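Local atomic coordinates of alginate lyase, family PL7 (Zobellia galactanivorans, PDB entry 3ZPY), a protein that is an alginate lyase, probably cleaving the polysaccharide by beta-elimination, and is represented here by the catalytic domain of a longer protein. Residues 126-132 with 209-215; 218-222 with 236-240; 150-155 with 177-181; 138-143 with 221-225. Residues are numbered along the deposited sequence.

Contact 1 of 4, residues 126-132 with 209-215; sequences GPSKNSD and VDDLSEN
Two irregular loops at the end of a beta-jelly-roll sandwich run antiparallel here: Gly126 CA lies 4.3 Å from Asn215 CA, and Asn130 CA 6.5 Å from Asp211 CA. Two Asx turns shape them. Asn130 (chi1 p, 82°) accepts from Asp132 N at OD1 (2.9 Å), while Asp211 (chi1 t) accepts from Ser213 N at OD1 (3.0 Å). Glu214, at phi/psi 74/41, forms a G1 beta bulge with Asn215, facing Trp90. Hydrogen bonds concentrate on Asp211: its OD2 receives Ser131 N at 2.9 Å (170°) and Ser131 OG at 3.0 Å, and its carbonyl O receives Asn130 ND2 at 3.1 Å. Packing joins the other end, with Pro127 CD 3.3 Å from Ser213 O and a CA-H...O contact from Gly126 CA to Glu214 O (3.4 Å). Water provides two further links. One donates to Lys129 O (3.0 Å) and Glu214 OE2 (2.8 Å); the other accepts from Asn130 ND2 and Asp211 N, 2.9 Å each, and donates to Asp132 OD2 at 2.7 Å.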
loop_
_atom_site.group_PDB
_atom_site.type_symbol
_atom_site.label_atom_id
_atom_site.label_comp_id
_atom_site.label_asym_id
_atom_site.label_seq_id
_atom_site.Cartn_x
_atom_site.Cartn_y
_atom_site.Cartn_z
ATOM N N GLY A 126 5.095 -10.248 -4.404
ATOM C CA GLY A 126 5.628 -11.276 -5.281
ATOM C C GLY A 126 4.714 -12.482 -5.373
ATOM O O GLY A 126 3.554 -12.417 -4.979
ATOM N N PRO A 127 5.205 -13.569 -5.963
ATOM C CA PRO A 127 4.412 -14.763 -6.137
ATOM C C PRO A 127 4.113 -15.450 -4.792
ATOM O O PRO A 127 4.971 -15.451 -3.858
ATOM C CB PRO A 127 5.314 -15.677 -7.028
ATOM C CG PRO A 127 6.733 -15.237 -6.610
ATOM C CD PRO A 127 6.597 -13.713 -6.447
ATOM N N SER A 128 2.913 -16.035 -4.651
ATOM C CA SER A 128 2.683 -16.807 -3.454
ATOM C C SER A 128 3.650 -17.971 -3.297
ATOM O O SER A 128 4.018 -18.281 -2.150
ATOM C CB SER A 128 1.240 -17.277 -3.347
ATOM O OG SER A 128 0.901 -17.992 -4.518
ATOM N N LYS A 129 4.050 -18.610 -4.413
ATOM C CA LYS A 129 5.086 -19.648 -4.423
ATOM C C LYS A 129 5.853 -19.443 -5.728
ATOM O O LYS A 129 5.262 -19.410 -6.838
ATOM C CB LYS A 129 4.507 -21.070 -4.276
ATOM C CG LYS A 129 4.844 -21.690 -2.922
ATOM C CD LYS A 129 4.096 -22.981 -2.634
ATOM C CE LYS A 129 4.271 -23.345 -1.159
ATOM N NZ LYS A 129 3.489 -24.542 -0.707
ATOM N N ASN A 130 7.164 -19.216 -5.595
ATOM C CA ASN A 130 7.987 -19.011 -6.786
ATOM C C ASN A 130 8.363 -20.378 -7.413
ATOM O O ASN A 130 7.951 -21.485 -6.908
ATOM C CB ASN A 130 9.172 -18.076 -6.487
ATOM C CG ASN A 130 10.354 -18.794 -5.830
ATOM O OD1 ASN A 130 10.293 -20.004 -5.505
ATOM N ND2 ASN A 130 11.444 -18.093 -5.669
ATOM N N SER A 131 9.153 -20.404 -8.490
ATOM C CA SER A 131 9.349 -21.747 -9.117
ATOM C C SER A 131 10.116 -22.787 -8.236
ATOM O O SER A 131 10.173 -23.993 -8.577
ATOM C CB SER A 131 10.034 -21.641 -10.488
ATOM O OG SER A 131 11.332 -21.080 -10.339
ATOM N N ASP A 132 10.740 -22.303 -7.141
ATOM C CA ASP A 132 11.515 -23.176 -6.228
ATOM C C ASP A 132 10.721 -23.460 -4.949
ATOM O O ASP A 132 11.227 -24.051 -3.959
ATOM C CB ASP A 132 12.924 -22.611 -5.908
ATOM C CG ASP A 132 13.777 -22.378 -7.174
ATOM O OD1 ASP A 132 13.955 -23.329 -7.933
ATOM O OD2 ASP A 132 14.227 -21.196 -7.411
ATOM N N VAL A 209 17.097 -15.016 -2.574
ATOM C CA VAL A 209 16.139 -15.999 -3.166
ATOM C C VAL A 209 16.567 -16.014 -4.663
ATOM O O VAL A 209 16.872 -14.946 -5.251
ATOM C CB VAL A 209 14.697 -15.432 -3.113
ATOM C CG1 VAL A 209 13.777 -16.268 -4.046
ATOM C CG2 VAL A 209 14.183 -15.353 -1.662
ATOM N N ASP A 210 16.566 -17.209 -5.274
ATOM C CA ASP A 210 17.006 -17.370 -6.687
ATOM C C ASP A 210 16.044 -16.795 -7.704
ATOM O O ASP A 210 16.440 -16.057 -8.548
ATOM C CB ASP A 210 17.343 -18.837 -7.020
ATOM C CG ASP A 210 18.276 -19.450 -6.023
ATOM O OD1 ASP A 210 19.240 -18.777 -5.577
ATOM O OD2 ASP A 210 18.030 -20.622 -5.679
ATOM N N ASP A 211 14.772 -17.139 -7.584
ATOM C CA ASP A 211 13.791 -16.756 -8.573
ATOM C C ASP A 211 13.079 -15.497 -8.057
ATOM O O ASP A 211 12.155 -15.543 -7.244
ATOM C CB ASP A 211 12.803 -17.923 -8.816
ATOM C CG ASP A 211 11.649 -17.513 -9.696
ATOM O OD1 ASP A 211 11.806 -16.461 -10.383
ATOM O OD2 ASP A 211 10.601 -18.207 -9.697
ATOM N N LEU A 212 13.521 -14.350 -8.583
ATOM C CA LEU A 212 12.881 -13.092 -8.226
ATOM C C LEU A 212 11.816 -12.633 -9.250
ATOM O O LEU A 212 11.628 -11.411 -9.433
ATOM C CB LEU A 212 13.962 -12.003 -8.043
ATOM C CG LEU A 212 14.994 -12.408 -7.001
ATOM C CD1 LEU A 212 16.003 -11.258 -6.813
ATOM C CD2 LEU A 212 14.353 -12.781 -5.653
ATOM N N SER A 213 11.181 -13.550 -9.984
ATOM C CA SER A 213 10.107 -13.184 -10.895
ATOM C C SER A 213 8.773 -12.954 -10.203
ATOM O O SER A 213 8.613 -13.151 -8.979
ATOM C CB SER A 213 9.980 -14.278 -11.958
ATOM O OG SER A 213 9.530 -15.505 -11.384
ATOM N N GLU A 214 7.876 -12.365 -10.987
ATOM C CA GLU A 214 6.438 -12.284 -10.641
ATOM C C GLU A 214 6.116 -11.252 -9.535
ATOM O O GLU A 214 5.248 -11.458 -8.693
ATOM C CB GLU A 214 5.804 -13.649 -10.330
ATOM C CG GLU A 214 5.974 -14.672 -11.454
ATOM C CD GLU A 214 5.044 -15.810 -11.187
ATOM O OE1 GLU A 214 3.844 -15.704 -11.586
ATOM O OE2 GLU A 214 5.464 -16.751 -10.506
ATOM N N ASN A 215 6.786 -10.089 -9.615
ATOM C CA ASN A 215 6.563 -8.944 -8.730
ATOM C C ASN A 215 5.649 -7.926 -9.369
ATOM O O ASN A 215 5.569 -7.770 -10.590
ATOM C CB ASN A 215 7.879 -8.265 -8.363
ATOM C CG ASN A 215 8.851 -9.209 -7.712
ATOM O OD1 ASN A 215 8.666 -9.652 -6.534
ATOM N ND2 ASN A 215 9.841 -9.643 -8.516
HETATM O O HOH W 1 3.824 -18.616 -9.322
HETATM O O HOH W 2 14.084 -19.202 -5.606
#

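Contact 2 of 4, residues 218-222 with 236-240; sequences KVGNY and GLVRI
This is buried packing between two sheets, its centre about 5 Å from the centre of the chain, with no clear hydrogen bond between the segments and 242 Å² covered. Residues 236-240 are continuous strand (phi -117 to -139°, psi 123 to 157°), whereas 218-222 bends at Gly220, whose phi/psi of 150/-134 would press a CB against the carbonyl O of Val219. The bend divides strand 216-219 from strand 221-223. The two segments run in opposite directions, Val219 meeting Ile240 and Asn221 reaching Gly236, with Asn221 CA 5.9 Å from Val238 CA. Val238 (chi1 t) and Ile240 (m, t) point across the gap, while Leu237 and Arg239 alternate away. They contribute to the interior of the jelly-roll sandwich of PL7 lyases, where strand 235-247 of one sheet packs against the stretch YFKVGNYLQ, which carries both short strands and is a sequence signature of the family. Val219 (chi1 p) meets Ile240 through CG2 to CD1 at 3.5 Å, and Ile240 CD1 also comes to 3.7 Å from Gly220 N. Val238 CG1 lies 3.5 Å from Gly220 O, and its CG2 3.7 Å from Asn221 CG. Asn221 (chi1 t) carries its amide into the gap, where ND2 stands 3.0 Å from Gly236 O and hydrogen-bonds to Phe60 O of strand 58-63. Met99 and Trp101 of strand 96-107 also border Val219.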
loop_
_atom_site.group_PDB
_atom_site.type_symbol
_atom_site.label_atom_id
_atom_site.label_comp_id
_atom_site.label_asym_id
_atom_site.label_seq_id
_atom_site.Cartn_x
_atom_site.Cartn_y
_atom_site.Cartn_z
ATOM N N LYS A 218 2.313 -2.111 -5.382
ATOM C CA LYS A 218 0.971 -1.648 -4.866
ATOM C C LYS A 218 1.213 -0.382 -4.120
ATOM O O LYS A 218 2.286 -0.191 -3.512
ATOM C CB LYS A 218 0.227 -2.652 -4.009
ATOM C CG LYS A 218 0.116 -4.044 -4.566
ATOM C CD LYS A 218 -0.936 -4.860 -3.794
ATOM C CE LYS A 218 -2.311 -4.536 -4.240
ATOM N NZ LYS A 218 -3.425 -4.853 -3.354
ATOM N N VAL A 219 0.170 0.471 -4.075
ATOM C CA VAL A 219 0.365 1.723 -3.331
ATOM C C VAL A 219 -1.004 2.221 -2.902
ATOM O O VAL A 219 -1.994 2.114 -3.645
ATOM C CB VAL A 219 1.115 2.812 -4.185
ATOM C CG1 VAL A 219 0.295 3.249 -5.413
ATOM C CG2 VAL A 219 1.525 4.019 -3.401
ATOM N N GLY A 220 -1.064 2.804 -1.707
ATOM C CA GLY A 220 -2.399 3.139 -1.188
ATOM C C GLY A 220 -2.333 3.065 0.351
ATOM O O GLY A 220 -1.344 3.498 1.019
ATOM N N ASN A 221 -3.381 2.392 0.884
ATOM C CA ASN A 221 -3.525 2.229 2.337
ATOM C C ASN A 221 -3.928 0.787 2.653
ATOM O O ASN A 221 -5.095 0.429 2.542
ATOM C CB ASN A 221 -4.585 3.207 2.866
ATOM C CG ASN A 221 -4.682 3.233 4.338
ATOM O OD1 ASN A 221 -3.999 2.440 5.033
ATOM N ND2 ASN A 221 -5.544 4.094 4.848
ATOM N N TYR A 222 -2.932 0.042 3.118
ATOM C CA TYR A 222 -3.123 -1.371 3.551
ATOM C C TYR A 222 -2.948 -1.321 5.024
ATOM O O TYR A 222 -1.852 -1.193 5.525
ATOM C CB TYR A 222 -2.050 -2.231 2.817
ATOM C CG TYR A 222 -2.082 -3.728 3.068
ATOM C CD1 TYR A 222 -3.227 -4.392 3.497
ATOM C CD2 TYR A 222 -0.934 -4.449 2.743
ATOM C CE1 TYR A 222 -3.193 -5.764 3.697
ATOM C CE2 TYR A 222 -0.889 -5.766 2.928
ATOM C CZ TYR A 222 -2.036 -6.446 3.370
ATOM O OH TYR A 222 -2.093 -7.882 3.537
ATOM N N GLY A 236 -7.205 4.482 9.138
ATOM C CA GLY A 236 -5.975 5.147 8.700
ATOM C C GLY A 236 -6.276 5.948 7.444
ATOM O O GLY A 236 -7.278 5.711 6.744
ATOM N N LEU A 237 -5.429 6.972 7.211
ATOM C CA LEU A 237 -5.622 7.834 6.077
ATOM C C LEU A 237 -4.240 8.137 5.455
ATOM O O LEU A 237 -3.381 8.610 6.134
ATOM C CB LEU A 237 -6.300 9.122 6.520
ATOM C CG LEU A 237 -6.679 10.092 5.400
ATOM C CD1 LEU A 237 -7.639 9.490 4.372
ATOM C CD2 LEU A 237 -7.252 11.421 5.927
ATOM N N VAL A 238 -4.117 7.806 4.188
ATOM C CA VAL A 238 -2.912 7.978 3.382
ATOM C C VAL A 238 -3.330 8.871 2.212
ATOM O O VAL A 238 -4.423 8.740 1.640
ATOM C CB VAL A 238 -2.368 6.657 2.820
ATOM C CG1 VAL A 238 -1.220 6.921 1.884
ATOM C CG2 VAL A 238 -2.001 5.677 3.928
ATOM N N ARG A 239 -2.504 9.835 1.843
ATOM C CA ARG A 239 -2.799 10.634 0.664
ATOM C C ARG A 239 -1.539 10.668 -0.257
ATOM O O ARG A 239 -0.406 10.742 0.228
ATOM C CB ARG A 239 -3.326 12.013 1.061
ATOM C CG ARG A 239 -2.379 12.930 1.820
ATOM C CD ARG A 239 -3.090 14.221 2.159
ATOM N NE ARG A 239 -2.284 15.150 2.866
ATOM C CZ ARG A 239 -2.717 16.332 3.264
ATOM N NH1 ARG A 239 -3.948 16.744 2.930
ATOM N NH2 ARG A 239 -1.934 17.028 4.076
ATOM N N ILE A 240 -1.787 10.584 -1.584
ATOM C CA ILE A 240 -0.718 10.390 -2.572
ATOM C C ILE A 240 -0.884 11.404 -3.712
ATOM O O ILE A 240 -2.025 11.705 -4.163
ATOM C CB ILE A 240 -0.721 8.907 -3.096
ATOM C CG1 ILE A 240 -0.563 7.957 -1.924
ATOM C CG2 ILE A 240 0.283 8.688 -4.204
ATOM C CD1 ILE A 240 -0.762 6.450 -2.194
#

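Contact 3 of 4, residues 150-155 with 177-181; sequences QSSGSV and SLDTT
Leu178 is the main side chain of this junction, with 94 Å² of the residue covered by 150-155; its rotamer is m, t (-61°, -176°). That conformation places CD1 3.5 Å from Gln150 O and 3.6 Å from Ser152 N, with CD2 3.8 Å from Val155 CG1 (Val155 chi1 m). Gln150, extended (t, t), folds its own loop: NE2 donates to Ser152 O (2.8 Å) and Ser154 O (3.0 Å). The backbone brings Ser177 CB to 3.1 Å from Gly153 O, and its p rotamer (63°) directs OG to a hydrogen bond with Thr180 OG1 at 2.8 Å. Ser154 and Ser177 form an antiparallel non-hydrogen-bonded pair (CA-CA 4.4 Å), followed by Leu178 N donating to Gly153 O at 2.9 Å (165°). A water accepts from Gly153 N (2.8 Å) and donates to Leu178 O (2.7 Å). Gly153 (96/-156) and Asp179 (52/44) both have positive phi. The contact closes antiparallel strands 154-160 and 171-177 at the sandwich end, where Leu178 also touches Val105 of strand 96-107 in the second sheet.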
loop_
_atom_site.group_PDB
_atom_site.type_symbol
_atom_site.label_atom_id
_atom_site.label_comp_id
_atom_site.label_asym_id
_atom_site.label_seq_id
_atom_site.Cartn_x
_atom_site.Cartn_y
_atom_site.Cartn_z
ATOM N N GLN A 150 -3.261 7.390 16.248
ATOM C CA GLN A 150 -2.411 8.622 16.216
ATOM C C GLN A 150 -2.823 9.605 15.104
ATOM O O GLN A 150 -2.963 9.194 13.909
ATOM C CB GLN A 150 -0.945 8.222 16.074
ATOM C CG GLN A 150 -0.000 9.399 16.366
ATOM C CD GLN A 150 1.452 9.029 16.401
ATOM O OE1 GLN A 150 1.806 7.802 16.545
ATOM N NE2 GLN A 150 2.301 9.980 16.249
ATOM N N SER A 151 -2.999 10.889 15.441
ATOM C CA SER A 151 -3.481 11.894 14.560
ATOM C C SER A 151 -2.421 12.936 14.165
ATOM O O SER A 151 -2.649 13.786 13.303
ATOM C CB SER A 151 -4.739 12.516 15.218
ATOM O OG SER A 151 -4.365 13.013 16.495
ATOM N N SER A 152 -1.265 12.939 14.845
ATOM C CA SER A 152 -0.189 13.954 14.566
ATOM C C SER A 152 1.058 13.426 15.176
ATOM O O SER A 152 1.032 12.499 15.998
ATOM C CB SER A 152 -0.596 15.218 15.235
ATOM O OG SER A 152 -0.520 15.109 16.632
ATOM N N GLY A 153 2.183 13.963 14.729
ATOM C CA GLY A 153 3.447 13.777 15.414
ATOM C C GLY A 153 4.287 12.660 14.877
ATOM O O GLY A 153 4.213 12.236 13.716
ATOM N N SER A 154 5.129 12.201 15.795
ATOM C CA SER A 154 6.289 11.372 15.403
ATOM C C SER A 154 5.930 9.925 15.268
ATOM O O SER A 154 5.192 9.385 16.081
ATOM C CB SER A 154 7.405 11.489 16.352
ATOM O OG SER A 154 6.943 11.318 17.681
ATOM N N VAL A 155 6.418 9.259 14.224
ATOM C CA VAL A 155 6.224 7.824 13.988
ATOM C C VAL A 155 7.533 7.219 13.533
ATOM O O VAL A 155 8.533 7.954 13.213
ATOM C CB VAL A 155 5.112 7.629 12.884
ATOM C CG1 VAL A 155 3.759 8.149 13.348
ATOM C CG2 VAL A 155 5.510 8.281 11.563
ATOM N N SER A 177 7.236 11.508 10.464
ATOM C CA SER A 177 6.043 12.146 11.100
ATOM C C SER A 177 4.846 12.061 10.228
ATOM O O SER A 177 4.917 11.978 9.013
ATOM C CB SER A 177 6.219 13.508 11.759
ATOM O OG SER A 177 6.578 14.367 10.769
ATOM N N LEU A 178 3.687 12.147 10.912
ATOM C CA LEU A 178 2.406 12.298 10.261
ATOM C C LEU A 178 2.280 13.728 9.665
ATOM O O LEU A 178 2.912 14.646 10.133
ATOM C CB LEU A 178 1.254 12.049 11.207
ATOM C CG LEU A 178 1.263 10.621 11.778
ATOM C CD1 LEU A 178 0.035 10.346 12.649
ATOM C CD2 LEU A 178 1.349 9.511 10.721
ATOM N N ASP A 179 1.363 13.889 8.694
ATOM C CA ASP A 179 1.083 15.163 8.037
ATOM C C ASP A 179 2.326 15.782 7.529
ATOM O O ASP A 179 2.410 16.985 7.455
ATOM C CB ASP A 179 0.432 16.082 9.073
ATOM C CG ASP A 179 -0.876 15.508 9.637
ATOM O OD1 ASP A 179 -1.658 14.903 8.903
ATOM O OD2 ASP A 179 -1.057 15.564 10.904
ATOM N N THR A 180 3.212 15.018 6.890
ATOM C CA THR A 180 4.515 15.422 6.444
ATOM C C THR A 180 4.774 14.807 5.105
ATOM O O THR A 180 4.658 13.577 4.939
ATOM C CB THR A 180 5.616 15.040 7.409
ATOM O OG1 THR A 180 5.387 15.703 8.653
ATOM C CG2 THR A 180 6.980 15.429 6.910
ATOM N N THR A 181 5.111 15.602 4.112
ATOM C CA THR A 181 5.284 15.101 2.720
ATOM C C THR A 181 6.626 14.417 2.613
ATOM O O THR A 181 7.696 14.964 2.976
ATOM C CB THR A 181 5.212 16.327 1.802
ATOM O OG1 THR A 181 3.851 16.677 1.876
ATOM C CG2 THR A 181 5.569 15.926 0.343
HETATM O O HOH W 3 2.985 15.682 12.617
#

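Contact 4 of 4, residues 138-143 with 221-225; sequences DVVRVQ and NYLQS
Polar side chains from two strands of one jelly-roll sheet meet here, on the face that in PL7 relatives lines the substrate groove. Strands 138-146 and 221-223 are both partners of strand 117-125, so the closest CA pair, Gln143 and Gln224, is 8.7 Å apart and side chains span the gap. A classic beta bulge, Val139 and Val140 facing Ile124, interrupts the first strand. Arg141 (m, t, m) curls so that NH1 makes a salt bridge with Asp138 OD2 (2.9 Å) and NE donates to Gln143 OE1 (3.0 Å); Glu165 pairs with NH2. His125 bonds Asp138 OD1, and Ser160 bonds Gln143 NE2. Tyr222 (chi1 t) reaches across, its CE2 4.0 Å from both Arg141 CD and Asp138 OD2, the carboxylate lying at the ring edge; Arg76 makes a cation-pi contact with this ring. Gln143 OE1 approaches Gln224 CG at 3.4 Å. One water accepts from Arg141 NH2 (2.9 Å) and donates to Gln143 OE1 (3.0 Å) and Gln224 OE1 (2.8 Å). Another lies 2.7 Å from Asp138 OD2 and 2.5 Å from Tyr222 OH.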
loop_
_atom_site.group_PDB
_atom_site.type_symbol
_atom_site.label_atom_id
_atom_site.label_comp_id
_atom_site.label_asym_id
_atom_site.label_seq_id
_atom_site.Cartn_x
_atom_site.Cartn_y
_atom_site.Cartn_z
ATOM N N ASP A 138 4.283 -10.776 0.139
ATOM C CA ASP A 138 4.846 -9.414 0.097
ATOM C C ASP A 138 6.359 -9.469 0.172
ATOM O O ASP A 138 6.926 -9.974 1.122
ATOM C CB ASP A 138 4.387 -8.576 1.283
ATOM C CG ASP A 138 2.881 -8.300 1.304
ATOM O OD1 ASP A 138 2.189 -8.419 0.273
ATOM O OD2 ASP A 138 2.340 -8.025 2.426
ATOM N N VAL A 139 6.996 -8.855 -0.835
ATOM C CA VAL A 139 8.472 -8.690 -0.869
ATOM C C VAL A 139 8.878 -7.615 0.136
ATOM O O VAL A 139 9.811 -7.773 0.912
ATOM C CB VAL A 139 8.946 -8.350 -2.281
ATOM C CG1 VAL A 139 10.390 -7.959 -2.300
ATOM C CG2 VAL A 139 8.657 -9.495 -3.253
ATOM N N VAL A 140 8.158 -6.478 0.081
ATOM C CA VAL A 140 8.432 -5.362 1.069
ATOM C C VAL A 140 7.118 -4.641 1.295
ATOM O O VAL A 140 6.318 -4.486 0.349
ATOM C CB VAL A 140 9.585 -4.417 0.583
ATOM C CG1 VAL A 140 9.160 -3.565 -0.644
ATOM C CG2 VAL A 140 10.061 -3.500 1.728
ATOM N N ARG A 141 6.934 -4.233 2.540
ATOM C CA ARG A 141 5.893 -3.302 2.943
ATOM C C ARG A 141 6.541 -2.090 3.583
ATOM O O ARG A 141 7.297 -2.228 4.554
ATOM C CB ARG A 141 4.977 -3.968 3.954
ATOM C CG ARG A 141 4.050 -4.997 3.317
ATOM C CD ARG A 141 2.877 -5.345 4.256
ATOM N NE ARG A 141 3.290 -5.769 5.601
ATOM C CZ ARG A 141 3.673 -6.998 5.906
ATOM N NH1 ARG A 141 3.777 -7.939 4.977
ATOM N NH2 ARG A 141 4.033 -7.297 7.165
ATOM N N VAL A 142 6.217 -0.878 3.071
ATOM C CA VAL A 142 6.731 0.384 3.597
ATOM C C VAL A 142 5.626 0.942 4.493
ATOM O O VAL A 142 4.518 1.147 4.001
ATOM C CB VAL A 142 7.011 1.295 2.405
ATOM C CG1 VAL A 142 7.496 2.647 2.930
ATOM C CG2 VAL A 142 8.029 0.701 1.431
ATOM N N GLN A 143 5.946 1.130 5.783
ATOM C CA GLN A 143 4.894 1.374 6.759
ATOM C C GLN A 143 5.321 2.495 7.693
ATOM O O GLN A 143 6.472 2.768 7.861
ATOM C CB GLN A 143 4.646 0.140 7.649
ATOM C CG GLN A 143 4.318 -1.091 6.766
ATOM C CD GLN A 143 4.522 -2.367 7.405
ATOM O OE1 GLN A 143 3.681 -3.281 7.297
ATOM N NE2 GLN A 143 5.708 -2.503 8.005
ATOM N N ASN A 221 -3.381 2.392 0.884
ATOM C CA ASN A 221 -3.525 2.229 2.337
ATOM C C ASN A 221 -3.928 0.787 2.653
ATOM O O ASN A 221 -5.095 0.429 2.542
ATOM C CB ASN A 221 -4.585 3.207 2.866
ATOM C CG ASN A 221 -4.682 3.233 4.338
ATOM O OD1 ASN A 221 -3.999 2.440 5.033
ATOM N ND2 ASN A 221 -5.544 4.094 4.848
ATOM N N TYR A 222 -2.932 0.042 3.118
ATOM C CA TYR A 222 -3.123 -1.371 3.551
ATOM C C TYR A 222 -2.948 -1.321 5.024
ATOM O O TYR A 222 -1.852 -1.193 5.525
ATOM C CB TYR A 222 -2.050 -2.231 2.817
ATOM C CG TYR A 222 -2.082 -3.728 3.068
ATOM C CD1 TYR A 222 -3.227 -4.392 3.497
ATOM C CD2 TYR A 222 -0.934 -4.449 2.743
ATOM C CE1 TYR A 222 -3.193 -5.764 3.697
ATOM C CE2 TYR A 222 -0.889 -5.766 2.928
ATOM C CZ TYR A 222 -2.036 -6.446 3.370
ATOM O OH TYR A 222 -2.093 -7.882 3.537
ATOM N N LEU A 223 -4.033 -1.499 5.789
ATOM C CA LEU A 223 -3.856 -1.471 7.281
ATOM C C LEU A 223 -3.090 -2.660 7.702
ATOM O O LEU A 223 -3.072 -3.702 6.999
ATOM C CB LEU A 223 -5.214 -1.432 8.012
ATOM C CG LEU A 223 -6.125 -0.249 7.676
ATOM C CD1 LEU A 223 -7.324 -0.226 8.629
ATOM C CD2 LEU A 223 -5.387 1.078 7.687
ATOM N N GLN A 224 -2.441 -2.537 8.854
ATOM C CA GLN A 224 -1.652 -3.597 9.483
ATOM C C GLN A 224 -2.048 -3.888 10.914
ATOM O O GLN A 224 -2.598 -3.010 11.551
ATOM C CB GLN A 224 -0.129 -3.433 9.288
ATOM C CG GLN A 224 0.299 -3.497 7.856
ATOM C CD GLN A 224 0.351 -4.962 7.368
ATOM O OE1 GLN A 224 1.058 -5.751 7.954
ATOM N NE2 GLN A 224 -0.448 -5.332 6.379
ATOM N N SER A 225 -1.790 -5.110 11.376
ATOM C CA SER A 225 -2.059 -5.462 12.773
ATOM C C SER A 225 -3.498 -5.299 13.221
ATOM O O SER A 225 -3.781 -5.021 14.419
ATOM C CB SER A 225 -1.050 -4.701 13.723
ATOM O OG SER A 225 0.270 -4.982 13.436
HETATM O O HOH W 4 0.010 -9.157 3.096
HETATM O O HOH W 5 3.447 -5.466 9.298
#

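In the fold
Depth separates the four. Contact 2 is buried near the chain centre and mainly apolar, joining the two sheets; contact 4, about 10 Å from it between centres, shares Asn221 and Tyr222, and as these neighbours alternate, Asn221 faces the interior and Tyr222 the polar, water-bridged groove. Partly buried, on opposite sides of the chain's centre and about 35 Å apart between centres, contact 1 joins two loops by Asn, Asp and Ser side-chain hydrogen bonds and water, contact 3 a strand end and a loop by one backbone hydrogen bond, a water and the packing of Leu178. Contact 1 touches contact 4 at Asn215 OD1 and Val139 CG2 (3.3 Å); contact 3 adjoins its sheet through neighbouring strands 138-146 and 154-160.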